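CcbJ (Streptomyces caelestis, PDB 4HGZ) is an S-adenosyl-L-methionine-dependent methyltransferase that probably methylates a nitrogen atom of its substrate. Local coordinates at residues A54-A59 with L247-A252; R75-L80 with V85-V90; K99-A104 with V113-G118; T139-L144 with A234-M239; E197-D202 with L208-I213. One frame throughout, in Å; residues are numbered along the deposited sequence.

Contact 1 (A54-A59 with L247-A252); sequences ALFVAA and LVERHA
F56 of helix 50-61 and H251 of strand 245-251 are the nearest backbone positions, yet their CA atoms stand 11.2 Å apart, and long side chains bridge the gap. F56 holds CG anti to its backbone N (chi1 -170°), which sends the phenyl ring out from the helix toward the strand. Its CE1 reaches 4.0 Å from H251 CD2, and its CZ lies 4.2 Å from E249 OE1. Phenyl and imidazole are steeply inclined, with planes at 79° and centroids 5.8 Å apart, but meet obliquely. The helix packs against the edge of the seven-stranded mixed sheet of the Rossmann-like methyltransferase fold, where 245-251 is one of the two outermost strands. A classic beta bulge sets V248 and E249 both opposite V269. E249 and H251 both turn toward the helix and are joined by a bond from H251 NE2 to E249 OE1, 3.0 Å long and nearly straight at 168°. The oxygen lies in the imidazole plane but is approached from above the carboxylate plane; the bond helps to fix the ring's rotation and would probably raise the histidine's basicity. Further along the helix, A58 and A59 form a lithium site, the ion about 10 Å from the F56 side chain.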
# COMPACT_ATOMS: atom_id res chain seq x y z
N ALA C 54 -31.79 -17.88 6.91
CA ALA C 54 -32.97 -18.72 7.08
C ALA C 54 -34.07 -18.25 6.14
O ALA C 54 -34.60 -19.02 5.33
CB ALA C 54 -33.44 -18.71 8.54
N LEU C 55 -34.41 -16.97 6.23
CA LEU C 55 -35.46 -16.42 5.39
C LEU C 55 -35.12 -16.75 3.93
O LEU C 55 -35.95 -17.30 3.20
CB LEU C 55 -35.58 -14.91 5.62
CG LEU C 55 -36.18 -14.48 6.98
CD1 LEU C 55 -35.79 -13.04 7.39
CD2 LEU C 55 -37.71 -14.63 6.99
N PHE C 56 -33.89 -16.46 3.54
CA PHE C 56 -33.45 -16.73 2.18
C PHE C 56 -33.73 -18.17 1.77
O PHE C 56 -34.39 -18.40 0.76
CB PHE C 56 -31.96 -16.43 2.01
CG PHE C 56 -31.50 -16.46 0.59
CD1 PHE C 56 -31.50 -15.31 -0.17
CD2 PHE C 56 -31.07 -17.63 0.01
CE1 PHE C 56 -31.08 -15.33 -1.48
CE2 PHE C 56 -30.65 -17.67 -1.30
CZ PHE C 56 -30.66 -16.52 -2.05
N VAL C 57 -33.22 -19.12 2.53
CA VAL C 57 -33.44 -20.54 2.22
C VAL C 57 -34.93 -20.90 2.24
O VAL C 57 -35.44 -21.50 1.29
CB VAL C 57 -32.62 -21.46 3.14
CG1 VAL C 57 -33.07 -22.89 2.98
CG2 VAL C 57 -31.14 -21.34 2.82
N ALA C 58 -35.63 -20.52 3.31
CA ALA C 58 -37.08 -20.73 3.41
C ALA C 58 -37.82 -20.31 2.14
O ALA C 58 -38.64 -21.07 1.62
CB ALA C 58 -37.65 -19.98 4.60
N ALA C 59 -37.54 -19.11 1.64
CA ALA C 59 -38.20 -18.62 0.43
C ALA C 59 -38.02 -19.58 -0.75
O ALA C 59 -38.85 -19.62 -1.66
CB ALA C 59 -37.71 -17.21 0.06
N LEU C 247 -25.92 -21.62 -12.78
CA LEU C 247 -26.17 -20.46 -11.93
C LEU C 247 -27.49 -19.79 -12.28
O LEU C 247 -27.75 -19.52 -13.46
CB LEU C 247 -25.04 -19.45 -12.10
CG LEU C 247 -25.06 -18.19 -11.24
CD1 LEU C 247 -24.82 -18.55 -9.78
CD2 LEU C 247 -24.01 -17.22 -11.75
N VAL C 248 -28.31 -19.51 -11.28
CA VAL C 248 -29.55 -18.77 -11.53
C VAL C 248 -29.53 -17.38 -10.91
O VAL C 248 -30.22 -16.49 -11.39
CB VAL C 248 -30.81 -19.53 -11.08
CG1 VAL C 248 -31.03 -20.72 -11.98
CG2 VAL C 248 -30.68 -19.98 -9.63
N GLU C 249 -28.75 -17.18 -9.85
CA GLU C 249 -28.62 -15.84 -9.30
C GLU C 249 -27.45 -15.71 -8.33
O GLU C 249 -27.05 -16.68 -7.69
CB GLU C 249 -29.92 -15.40 -8.62
CG GLU C 249 -30.41 -16.33 -7.53
CD GLU C 249 -31.83 -16.02 -7.08
OE1 GLU C 249 -32.03 -15.66 -5.90
OE2 GLU C 249 -32.76 -16.13 -7.91
N ARG C 250 -26.91 -14.50 -8.26
CA ARG C 250 -25.82 -14.21 -7.34
C ARG C 250 -26.06 -12.88 -6.65
O ARG C 250 -26.34 -11.88 -7.30
CB ARG C 250 -24.48 -14.17 -8.06
CG ARG C 250 -23.37 -14.69 -7.18
CD ARG C 250 -22.00 -14.33 -7.69
NE ARG C 250 -21.72 -14.88 -9.00
CZ ARG C 250 -21.43 -16.15 -9.23
NH1 ARG C 250 -21.38 -17.02 -8.24
NH2 ARG C 250 -21.19 -16.55 -10.47
N HIS C 251 -25.93 -12.87 -5.33
CA HIS C 251 -26.03 -11.64 -4.55
C HIS C 251 -24.77 -11.47 -3.70
O HIS C 251 -23.90 -12.35 -3.68
CB HIS C 251 -27.25 -11.69 -3.63
CG HIS C 251 -28.47 -12.27 -4.26
ND1 HIS C 251 -29.42 -11.50 -4.88
CD2 HIS C 251 -28.89 -13.55 -4.36
CE1 HIS C 251 -30.38 -12.28 -5.35
NE2 HIS C 251 -30.08 -13.53 -5.04
N ALA C 252 -24.69 -10.35 -3.00
CA ALA C 252 -23.56 -10.08 -2.13
C ALA C 252 -23.79 -10.72 -0.78
O ALA C 252 -22.87 -10.89 0.01
CB ALA C 252 -23.39 -8.57 -1.95

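Contact 2 (R75-L80 with V85-V90); sequences RVAFPL and VEVHGV
L80 O receives V85 N in the one hydrogen bond between these segments, a weak one at 3.3 Å, as the chain turns from helix 77-82 into strand 87-91. The rest of the junction is buried and apolar. L80 fills the angle between two valines: its CD2 lies 3.8 Å from V85 CB, while its CB and CD1 both bear on V87 CG2, with CD1 3.5 Å away. The L80 and V87 side chains cross at about a right angle. V87 divides its branches between two helix residues: with CG1 anti to the backbone N (chi1 -179°), that methyl reaches A77 CB at 4.0 Å and CG2 is left to L80. E86 and H88 point away from the helix and bond to each other, H88 NE2 to E86 OE2 at 2.9 Å, the oxygen close to the ring plane and met on its anti side, 33° out of the carboxylate plane. Y130 OH binds H88 ND1, so both ring nitrogens are engaged and the imidazole cannot easily turn. R75, a residue of the S-adenosyl-L-homocysteine site, forms a salt bridge with D49. The packing joins helix and second strand of the unit 66-69, 77-82, 87-91, and A77 is consistent with the last position of a Rossmann-type GxGxxA motif: this is the first beta-alpha-beta unit of the class I methyltransferase fold, whose glycine-rich turn usually faces the cofactor.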
# COMPACT_ATOMS: atom_id res chain seq x y z
N ARG C 75 -26.70 -22.44 13.80
CA ARG C 75 -26.80 -21.00 13.61
C ARG C 75 -27.88 -20.63 12.60
O ARG C 75 -28.64 -19.68 12.81
CB ARG C 75 -25.46 -20.42 13.17
CG ARG C 75 -25.48 -18.94 12.99
CD ARG C 75 -24.13 -18.41 12.53
NE ARG C 75 -23.75 -18.90 11.21
CZ ARG C 75 -24.07 -18.31 10.07
NH1 ARG C 75 -24.81 -17.20 10.07
NH2 ARG C 75 -23.66 -18.82 8.91
N VAL C 76 -27.95 -21.38 11.51
CA VAL C 76 -28.97 -21.18 10.50
C VAL C 76 -30.16 -22.13 10.68
O VAL C 76 -31.30 -21.79 10.36
CB VAL C 76 -28.39 -21.37 9.08
CG1 VAL C 76 -29.39 -20.94 8.02
CG2 VAL C 76 -27.07 -20.60 8.94
N ALA C 77 -29.90 -23.32 11.21
CA ALA C 77 -30.91 -24.37 11.32
C ALA C 77 -32.06 -24.00 12.26
O ALA C 77 -33.23 -24.23 11.94
CB ALA C 77 -30.28 -25.71 11.74
N PHE C 78 -31.75 -23.41 13.40
CA PHE C 78 -32.81 -23.05 14.34
C PHE C 78 -33.70 -21.90 13.85
O PHE C 78 -34.93 -21.97 13.95
CB PHE C 78 -32.25 -22.80 15.73
CG PHE C 78 -31.73 -24.03 16.39
CD1 PHE C 78 -32.59 -25.07 16.70
CD2 PHE C 78 -30.38 -24.18 16.67
CE1 PHE C 78 -32.12 -26.22 17.29
CE2 PHE C 78 -29.91 -25.33 17.25
CZ PHE C 78 -30.78 -26.34 17.57
N PRO C 79 -33.08 -20.83 13.33
CA PRO C 79 -33.92 -19.85 12.67
C PRO C 79 -34.75 -20.49 11.56
O PRO C 79 -35.88 -20.09 11.33
CB PRO C 79 -32.91 -18.86 12.10
CG PRO C 79 -31.83 -18.87 13.13
CD PRO C 79 -31.73 -20.31 13.60
N LEU C 80 -34.19 -21.48 10.86
CA LEU C 80 -35.00 -22.19 9.88
C LEU C 80 -36.19 -22.85 10.55
O LEU C 80 -37.32 -22.82 10.04
CB LEU C 80 -34.18 -23.22 9.12
CG LEU C 80 -33.60 -22.67 7.81
CD1 LEU C 80 -32.58 -23.62 7.20
CD2 LEU C 80 -34.72 -22.36 6.81
N VAL C 85 -39.66 -24.72 8.68
CA VAL C 85 -38.90 -25.50 7.70
C VAL C 85 -38.19 -26.70 8.34
O VAL C 85 -37.49 -26.56 9.34
CB VAL C 85 -37.82 -24.61 7.06
CG1 VAL C 85 -37.04 -25.38 6.03
CG2 VAL C 85 -38.45 -23.38 6.45
N GLU C 86 -38.37 -27.89 7.77
CA GLU C 86 -37.68 -29.08 8.26
C GLU C 86 -36.22 -29.10 7.77
O GLU C 86 -35.96 -29.14 6.57
CB GLU C 86 -38.40 -30.36 7.84
CG GLU C 86 -37.79 -31.62 8.42
CD GLU C 86 -38.49 -32.89 7.96
OE1 GLU C 86 -39.66 -32.83 7.53
OE2 GLU C 86 -37.86 -33.97 8.03
N VAL C 87 -35.28 -29.08 8.72
CA VAL C 87 -33.86 -29.03 8.39
C VAL C 87 -33.08 -30.27 8.82
O VAL C 87 -32.91 -30.53 10.01
CB VAL C 87 -33.18 -27.82 9.04
CG1 VAL C 87 -31.73 -27.80 8.65
CG2 VAL C 87 -33.82 -26.55 8.59
N HIS C 88 -32.59 -31.02 7.85
CA HIS C 88 -31.59 -32.05 8.11
C HIS C 88 -30.21 -31.40 8.04
O HIS C 88 -29.86 -30.77 7.03
CB HIS C 88 -31.70 -33.15 7.06
CG HIS C 88 -33.05 -33.80 7.03
ND1 HIS C 88 -33.32 -34.93 6.28
CD2 HIS C 88 -34.19 -33.50 7.69
CE1 HIS C 88 -34.57 -35.29 6.47
NE2 HIS C 88 -35.13 -34.44 7.32
N GLY C 89 -29.43 -31.52 9.10
CA GLY C 89 -28.11 -30.88 9.12
C GLY C 89 -26.96 -31.86 9.26
O GLY C 89 -26.90 -32.63 10.22
N VAL C 90 -26.04 -31.81 8.30
CA VAL C 90 -24.84 -32.63 8.34
C VAL C 90 -23.67 -31.88 8.99
O VAL C 90 -23.42 -30.72 8.68
CB VAL C 90 -24.41 -33.06 6.94
CG1 VAL C 90 -23.10 -33.82 6.99
CG2 VAL C 90 -25.50 -33.92 6.31

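Contact 3 (K99-A104 with V113-G118); sequences KLREKA and VVPVLG
L100 and V113 make up the buried side of this contact, with P115 between them and the solvent side. L100 CD2 lies 3.9 Å from P115 CB, and the same methyl reaches V113 CG1 at a looser 4.3 Å, so one leucine branch spans two successive inward-pointing residues of the strand. L100 is placed there by a CG anti to the backbone N (chi1 174°), and F78 and V71 cover it further, making this side continuous with the protein interior. Helix 94-106 runs nearly antiparallel to strand 113-117, the short axes 9.0 Å apart and at 162°, as expected for the helix and returning strand of the beta-alpha-beta crossover 87-91, 94-106, 113-117. Strand 113-117 is the outermost strand on this flank of the methyltransferase sheet. V114 and V116 point away from the helix, and their N-H groups bond to strand 87-91; the N of P115, between them, could donate nothing to a further strand. At the exposed rim R101 covers P115 just as closely, crossing the proline ring at a slant with its CG 3.9 Å from P115 CG. Its chain, extended from CG to NE, carries the guanidinium past the P115 side chain, and D98 offers that group just a long, weak ion pair. L100 itself lies about 6 Å, side chain to side chain, from E91 of the S-adenosyl-L-homocysteine site.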
# COMPACT_ATOMS: atom_id res chain seq x y z
N LYS C 99 -23.77 -30.67 20.58
CA LYS C 99 -24.38 -29.43 21.05
C LYS C 99 -25.66 -29.10 20.31
O LYS C 99 -26.66 -28.73 20.91
CB LYS C 99 -23.41 -28.27 20.95
CG LYS C 99 -22.72 -27.94 22.24
CD LYS C 99 -22.55 -26.44 22.39
CE LYS C 99 -22.60 -26.03 23.85
NZ LYS C 99 -22.84 -24.57 24.01
N LEU C 100 -25.64 -29.22 18.99
CA LEU C 100 -26.84 -29.03 18.22
C LEU C 100 -27.97 -29.91 18.77
O LEU C 100 -29.11 -29.47 18.89
CB LEU C 100 -26.59 -29.32 16.74
CG LEU C 100 -27.86 -29.28 15.88
CD1 LEU C 100 -28.28 -27.87 15.68
CD2 LEU C 100 -27.64 -29.94 14.54
N ARG C 101 -27.65 -31.15 19.13
CA ARG C 101 -28.65 -32.08 19.66
C ARG C 101 -29.21 -31.61 20.98
O ARG C 101 -30.40 -31.71 21.25
CB ARG C 101 -28.04 -33.46 19.85
CG ARG C 101 -27.85 -34.25 18.58
CD ARG C 101 -27.96 -35.72 18.88
NE ARG C 101 -27.66 -36.56 17.73
CZ ARG C 101 -26.53 -37.23 17.59
NH1 ARG C 101 -25.61 -37.15 18.54
NH2 ARG C 101 -26.32 -37.98 16.52
N GLU C 102 -28.32 -31.10 21.83
CA GLU C 102 -28.70 -30.61 23.14
C GLU C 102 -29.65 -29.42 22.99
O GLU C 102 -30.75 -29.42 23.54
CB GLU C 102 -27.44 -30.20 23.90
CG GLU C 102 -27.60 -30.06 25.40
CD GLU C 102 -26.28 -29.78 26.09
OE1 GLU C 102 -25.23 -29.79 25.41
OE2 GLU C 102 -26.28 -29.56 27.32
N LYS C 103 -29.22 -28.41 22.24
CA LYS C 103 -30.04 -27.23 21.97
C LYS C 103 -31.37 -27.60 21.33
O LYS C 103 -32.41 -27.03 21.67
CB LYS C 103 -29.27 -26.24 21.10
CG LYS C 103 -28.16 -25.52 21.86
CD LYS C 103 -27.12 -24.91 20.93
CE LYS C 103 -27.72 -23.88 19.99
NZ LYS C 103 -26.66 -23.15 19.23
N ALA C 104 -31.34 -28.56 20.42
CA ALA C 104 -32.56 -29.02 19.75
C ALA C 104 -33.57 -29.53 20.77
O ALA C 104 -34.77 -29.27 20.65
CB ALA C 104 -32.23 -30.10 18.73
N VAL C 113 -35.58 -29.97 13.37
CA VAL C 113 -34.15 -30.13 13.09
C VAL C 113 -33.66 -31.58 13.20
O VAL C 113 -33.79 -32.20 14.24
CB VAL C 113 -33.31 -29.32 14.06
CG1 VAL C 113 -31.85 -29.36 13.64
CG2 VAL C 113 -33.83 -27.89 14.12
N VAL C 114 -33.07 -32.10 12.13
CA VAL C 114 -32.62 -33.48 12.11
C VAL C 114 -31.11 -33.55 12.01
O VAL C 114 -30.54 -33.42 10.93
CB VAL C 114 -33.23 -34.22 10.91
CG1 VAL C 114 -32.83 -35.68 10.93
CG2 VAL C 114 -34.74 -34.08 10.94
N PRO C 115 -30.44 -33.76 13.15
CA PRO C 115 -28.98 -33.74 13.20
C PRO C 115 -28.37 -34.99 12.57
O PRO C 115 -28.71 -36.10 12.96
CB PRO C 115 -28.68 -33.72 14.71
CG PRO C 115 -30.01 -33.63 15.41
CD PRO C 115 -31.04 -34.10 14.45
N VAL C 116 -27.48 -34.80 11.60
CA VAL C 116 -26.82 -35.92 10.95
C VAL C 116 -25.30 -35.85 11.10
O VAL C 116 -24.66 -35.02 10.46
CB VAL C 116 -27.13 -35.97 9.46
CG1 VAL C 116 -26.47 -37.19 8.82
CG2 VAL C 116 -28.63 -35.96 9.24
N LEU C 117 -24.74 -36.74 11.91
CA LEU C 117 -23.31 -36.77 12.14
C LEU C 117 -22.59 -37.52 11.03
O LEU C 117 -22.92 -38.67 10.75
CB LEU C 117 -22.98 -37.42 13.49
CG LEU C 117 -21.48 -37.67 13.68
CD1 LEU C 117 -20.72 -36.35 13.68
CD2 LEU C 117 -21.19 -38.44 14.96
N GLY C 118 -21.61 -36.88 10.42
CA GLY C 118 -20.79 -37.53 9.42
C GLY C 118 -20.15 -36.64 8.39
O GLY C 118 -20.36 -35.43 8.35

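Contact 4 (T139-L144 with A234-M239); sequences TLFCLL and AELDLM
L140 and L236 both carry CG anti to the backbone N (chi1 176° and -170°), which extends the two leucines toward each other until L140 CD2 meets L236 CD1 at 4.0 Å. The contact joins a 3-10 turn, 140-142, to helix 233-242: the turn follows strand 130-135 of the methyltransferase sheet, and the helix leads into strand 245-251 at its far edge. The backbones keep well apart, 10.6 Å between the CA atoms of F141 and L236, so the contact depends on a few buried apolar groups. H266 and Y270 of strand 265-272 also pack on L236, wedging it between sheet and turn. The turn is closed by a bond from C142 N to T139 O of 2.9 Å. The helix also meets a second subunit: A234 O accepts a hydrogen bond from Q146 of that subunit, and L238 and M239 pack on M239 and L238 of it. L140 is also about 8 Å, side chain to side chain, from F120 of the S-adenosyl-L-homocysteine site. F141 adds a looser touch through its ring edge: L236 CD1 lies there, near the ring plane, 4.5 Å from F141 CE1.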
# COMPACT_ATOMS: atom_id res chain seq x y z
N THR C 139 -18.45 -23.02 3.95
CA THR C 139 -18.43 -24.46 4.18
C THR C 139 -17.87 -25.20 2.96
O THR C 139 -17.02 -26.07 3.08
CB THR C 139 -19.80 -25.00 4.58
OG1 THR C 139 -20.05 -24.65 5.95
CG2 THR C 139 -19.82 -26.52 4.48
N LEU C 140 -18.35 -24.83 1.78
CA LEU C 140 -17.87 -25.48 0.58
C LEU C 140 -16.37 -25.38 0.48
O LEU C 140 -15.72 -26.29 -0.01
CB LEU C 140 -18.50 -24.85 -0.66
CG LEU C 140 -17.99 -25.40 -1.99
CD1 LEU C 140 -18.41 -26.84 -2.13
CD2 LEU C 140 -18.54 -24.55 -3.14
N PHE C 141 -15.80 -24.25 0.92
CA PHE C 141 -14.36 -24.02 0.75
C PHE C 141 -13.54 -24.72 1.83
O PHE C 141 -12.33 -24.51 1.93
CB PHE C 141 -14.03 -22.52 0.72
CG PHE C 141 -14.52 -21.81 -0.51
CD1 PHE C 141 -14.95 -22.52 -1.63
CD2 PHE C 141 -14.53 -20.42 -0.57
CE1 PHE C 141 -15.39 -21.84 -2.77
CE2 PHE C 141 -14.97 -19.74 -1.72
CZ PHE C 141 -15.40 -20.45 -2.82
N CYS C 142 -14.21 -25.52 2.65
CA CYS C 142 -13.53 -26.33 3.67
C CYS C 142 -12.94 -27.58 3.05
O CYS C 142 -12.03 -28.19 3.59
CB CYS C 142 -14.50 -26.72 4.79
SG CYS C 142 -14.89 -25.33 5.90
N LEU C 143 -13.48 -27.97 1.89
CA LEU C 143 -12.93 -29.06 1.12
C LEU C 143 -11.68 -28.55 0.41
O LEU C 143 -11.73 -27.60 -0.36
CB LEU C 143 -13.98 -29.53 0.12
CG LEU C 143 -15.24 -30.03 0.84
CD1 LEU C 143 -16.40 -30.26 -0.11
CD2 LEU C 143 -14.91 -31.29 1.60
N LEU C 144 -10.54 -29.18 0.68
CA LEU C 144 -9.26 -28.59 0.31
C LEU C 144 -8.80 -28.86 -1.12
O LEU C 144 -7.62 -29.05 -1.36
CB LEU C 144 -8.18 -28.95 1.33
CG LEU C 144 -8.54 -28.49 2.74
CD1 LEU C 144 -7.39 -28.72 3.73
CD2 LEU C 144 -8.92 -27.02 2.70
N ALA C 234 -15.99 -17.16 -11.44
CA ALA C 234 -16.05 -17.77 -12.77
C ALA C 234 -15.56 -19.21 -12.75
O ALA C 234 -16.09 -20.05 -13.48
CB ALA C 234 -15.29 -16.94 -13.80
N GLU C 235 -14.55 -19.49 -11.93
CA GLU C 235 -14.08 -20.86 -11.73
C GLU C 235 -15.21 -21.65 -11.09
O GLU C 235 -15.57 -22.73 -11.55
CB GLU C 235 -12.85 -20.87 -10.81
CG GLU C 235 -12.32 -22.25 -10.45
CD GLU C 235 -11.40 -22.24 -9.23
OE1 GLU C 235 -11.11 -21.16 -8.67
OE2 GLU C 235 -10.95 -23.34 -8.82
N LEU C 236 -15.79 -21.08 -10.03
CA LEU C 236 -16.87 -21.74 -9.31
C LEU C 236 -18.03 -22.11 -10.23
O LEU C 236 -18.53 -23.24 -10.19
CB LEU C 236 -17.36 -20.84 -8.18
CG LEU C 236 -18.33 -21.48 -7.20
CD1 LEU C 236 -17.67 -22.69 -6.53
CD2 LEU C 236 -18.74 -20.43 -6.16
N ASP C 237 -18.44 -21.16 -11.06
CA ASP C 237 -19.54 -21.40 -12.00
C ASP C 237 -19.21 -22.53 -12.98
O ASP C 237 -20.10 -23.27 -13.41
CB ASP C 237 -19.86 -20.11 -12.77
CG ASP C 237 -20.49 -19.04 -11.89
OD1 ASP C 237 -20.88 -19.33 -10.72
OD2 ASP C 237 -20.60 -17.89 -12.37
N LEU C 238 -17.94 -22.65 -13.34
CA LEU C 238 -17.55 -23.70 -14.28
C LEU C 238 -17.57 -25.05 -13.55
O LEU C 238 -18.00 -26.07 -14.09
CB LEU C 238 -16.18 -23.40 -14.88
CG LEU C 238 -15.69 -24.41 -15.91
CD1 LEU C 238 -16.76 -24.60 -16.97
CD2 LEU C 238 -14.37 -23.99 -16.52
N MET C 239 -17.12 -25.04 -12.30
CA MET C 239 -17.21 -26.22 -11.46
C MET C 239 -18.66 -26.68 -11.38
O MET C 239 -18.96 -27.86 -11.59
CB MET C 239 -16.67 -25.91 -10.07
CG MET C 239 -15.20 -25.62 -10.06
SD MET C 239 -14.65 -24.71 -8.61
CE MET C 239 -15.14 -25.81 -7.28

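Contact 5 (E197-D202 with L208-I213); sequences EASKHD and LSAHHI
The imidazole of H201 meets L208 obliquely, its CD2 3.8 Å from L208 CD2, while hydrogen bonds between its two nitrogens and Y230 OH and A179 O hold the ring's rotation. At the other end of the same face, the H212 ring takes a water in its plane at its edge, 2.7 Å from ND1; the same water donates to E197 OE2 at 2.9 Å, linking the two side chains. These rings belong to an antiparallel beta hairpin, 193-202 with 207-216, the central pair of a four-stranded sheet separate from the seven-stranded one. A198 with H211 and K200 with S209 are the hydrogen-bonded pairs, each closed by two bonds; H211 N to A198 O measures 2.9 Å and S209 N to K200 O 3.0 Å. Between them S199 and A210 form a non-hydrogen-bonded pair, small side chains touching CB to CB at 4.1 Å. E197, S199, H201, L208, A210 and H212 share one face, where Y226 also binds the E197 carboxylate. The opposite face, with A198, K200, S209 and H211, lies against a third subunit, and K200 makes a salt bridge to E188 of that subunit. On this side I213 CD1 packs on A198 CB, 4.1 Å away.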
# COMPACT_ATOMS: atom_id res chain seq x y z
N GLU C 197 -5.82 -12.76 14.28
CA GLU C 197 -5.72 -13.80 13.26
C GLU C 197 -4.35 -13.79 12.63
O GLU C 197 -3.86 -12.74 12.22
CB GLU C 197 -6.77 -13.60 12.17
CG GLU C 197 -6.73 -14.68 11.12
CD GLU C 197 -8.03 -14.78 10.34
OE1 GLU C 197 -8.23 -13.99 9.40
OE2 GLU C 197 -8.86 -15.67 10.68
N ALA C 198 -3.73 -14.97 12.59
CA ALA C 198 -2.49 -15.16 11.86
C ALA C 198 -2.83 -16.04 10.67
O ALA C 198 -3.55 -17.03 10.81
CB ALA C 198 -1.43 -15.81 12.72
N SER C 199 -2.32 -15.66 9.50
CA SER C 199 -2.81 -16.26 8.27
C SER C 199 -1.70 -16.49 7.23
O SER C 199 -0.71 -15.75 7.17
CB SER C 199 -3.93 -15.39 7.70
OG SER C 199 -4.38 -15.86 6.45
N LYS C 200 -1.87 -17.54 6.42
CA LYS C 200 -0.96 -17.80 5.30
C LYS C 200 -1.78 -17.96 4.04
O LYS C 200 -2.70 -18.77 4.00
CB LYS C 200 -0.12 -19.06 5.53
CG LYS C 200 0.92 -18.91 6.61
CD LYS C 200 1.53 -20.26 6.97
CE LYS C 200 2.29 -20.86 5.82
NZ LYS C 200 2.98 -22.11 6.22
N HIS C 201 -1.47 -17.16 3.03
CA HIS C 201 -2.25 -17.18 1.81
C HIS C 201 -1.36 -17.56 0.66
O HIS C 201 -0.29 -16.98 0.48
CB HIS C 201 -2.90 -15.82 1.56
CG HIS C 201 -3.63 -15.71 0.26
ND1 HIS C 201 -3.48 -14.64 -0.59
CD2 HIS C 201 -4.50 -16.55 -0.34
CE1 HIS C 201 -4.24 -14.81 -1.65
NE2 HIS C 201 -4.87 -15.97 -1.54
N ASP C 202 -1.80 -18.54 -0.12
CA ASP C 202 -1.10 -18.91 -1.33
C ASP C 202 -2.05 -18.70 -2.50
O ASP C 202 -2.95 -19.50 -2.74
CB ASP C 202 -0.62 -20.36 -1.26
CG ASP C 202 -0.01 -20.84 -2.57
OD1 ASP C 202 -0.33 -20.28 -3.64
OD2 ASP C 202 0.78 -21.80 -2.51
N LEU C 208 -6.09 -20.70 2.03
CA LEU C 208 -5.83 -19.95 3.25
C LEU C 208 -5.67 -20.93 4.40
O LEU C 208 -6.46 -21.86 4.55
CB LEU C 208 -6.98 -19.01 3.56
CG LEU C 208 -7.13 -17.80 2.68
CD1 LEU C 208 -8.56 -17.31 2.80
CD2 LEU C 208 -6.12 -16.73 3.10
N SER C 209 -4.64 -20.70 5.19
CA SER C 209 -4.42 -21.47 6.39
C SER C 209 -4.20 -20.46 7.52
O SER C 209 -3.29 -19.63 7.46
CB SER C 209 -3.21 -22.38 6.22
OG SER C 209 -2.88 -23.01 7.44
N ALA C 210 -5.04 -20.52 8.54
CA ALA C 210 -5.04 -19.50 9.56
C ALA C 210 -5.27 -20.06 10.96
O ALA C 210 -5.79 -21.16 11.12
CB ALA C 210 -6.10 -18.46 9.24
N HIS C 211 -4.85 -19.30 11.95
CA HIS C 211 -5.26 -19.51 13.33
C HIS C 211 -6.07 -18.31 13.78
O HIS C 211 -5.66 -17.16 13.61
CB HIS C 211 -4.05 -19.60 14.24
CG HIS C 211 -3.37 -20.92 14.21
ND1 HIS C 211 -3.28 -21.74 15.31
CD2 HIS C 211 -2.74 -21.58 13.20
CE1 HIS C 211 -2.62 -22.84 15.00
NE2 HIS C 211 -2.29 -22.77 13.72
N HIS C 212 -7.23 -18.58 14.36
CA HIS C 212 -7.90 -17.56 15.14
C HIS C 212 -7.27 -17.63 16.52
O HIS C 212 -7.24 -18.69 17.13
CB HIS C 212 -9.41 -17.81 15.20
CG HIS C 212 -10.16 -16.77 15.97
ND1 HIS C 212 -10.77 -15.68 15.37
CD2 HIS C 212 -10.40 -16.65 17.30
CE1 HIS C 212 -11.34 -14.94 16.30
NE2 HIS C 212 -11.14 -15.50 17.48
N ILE C 213 -6.73 -16.50 16.99
CA ILE C 213 -6.04 -16.43 18.28
C ILE C 213 -6.82 -15.62 19.31
O ILE C 213 -7.31 -14.53 19.01
CB ILE C 213 -4.67 -15.76 18.11
CG1 ILE C 213 -3.90 -16.43 16.99
CG2 ILE C 213 -3.90 -15.79 19.42
CD1 ILE C 213 -2.64 -15.69 16.59
O HOH W 1 -10.95 -15.88 12.71

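From the N terminus, contact 1 opens at helix 50-61 and closes last, at strand 245-251, enclosing the other four. Contacts 2 and 3 close early and in series, as successive beta-alpha-beta units whose strands 87-91 and 113-117 are sheet neighbours. Contact 4 opens after strand 130-135 and closes at helix 233-242; within its span the chain makes the hairpin of contact 5, in the separate antiparallel sheet. No loops cross. A54 of contact 1 packs on P79 and L80 of contact 2, and R250 of contact 1 meets contact 4 in a salt bridge to D237. Contact 5 stands apart, its centre about 29 Å from those of contacts 1, 2 and 3.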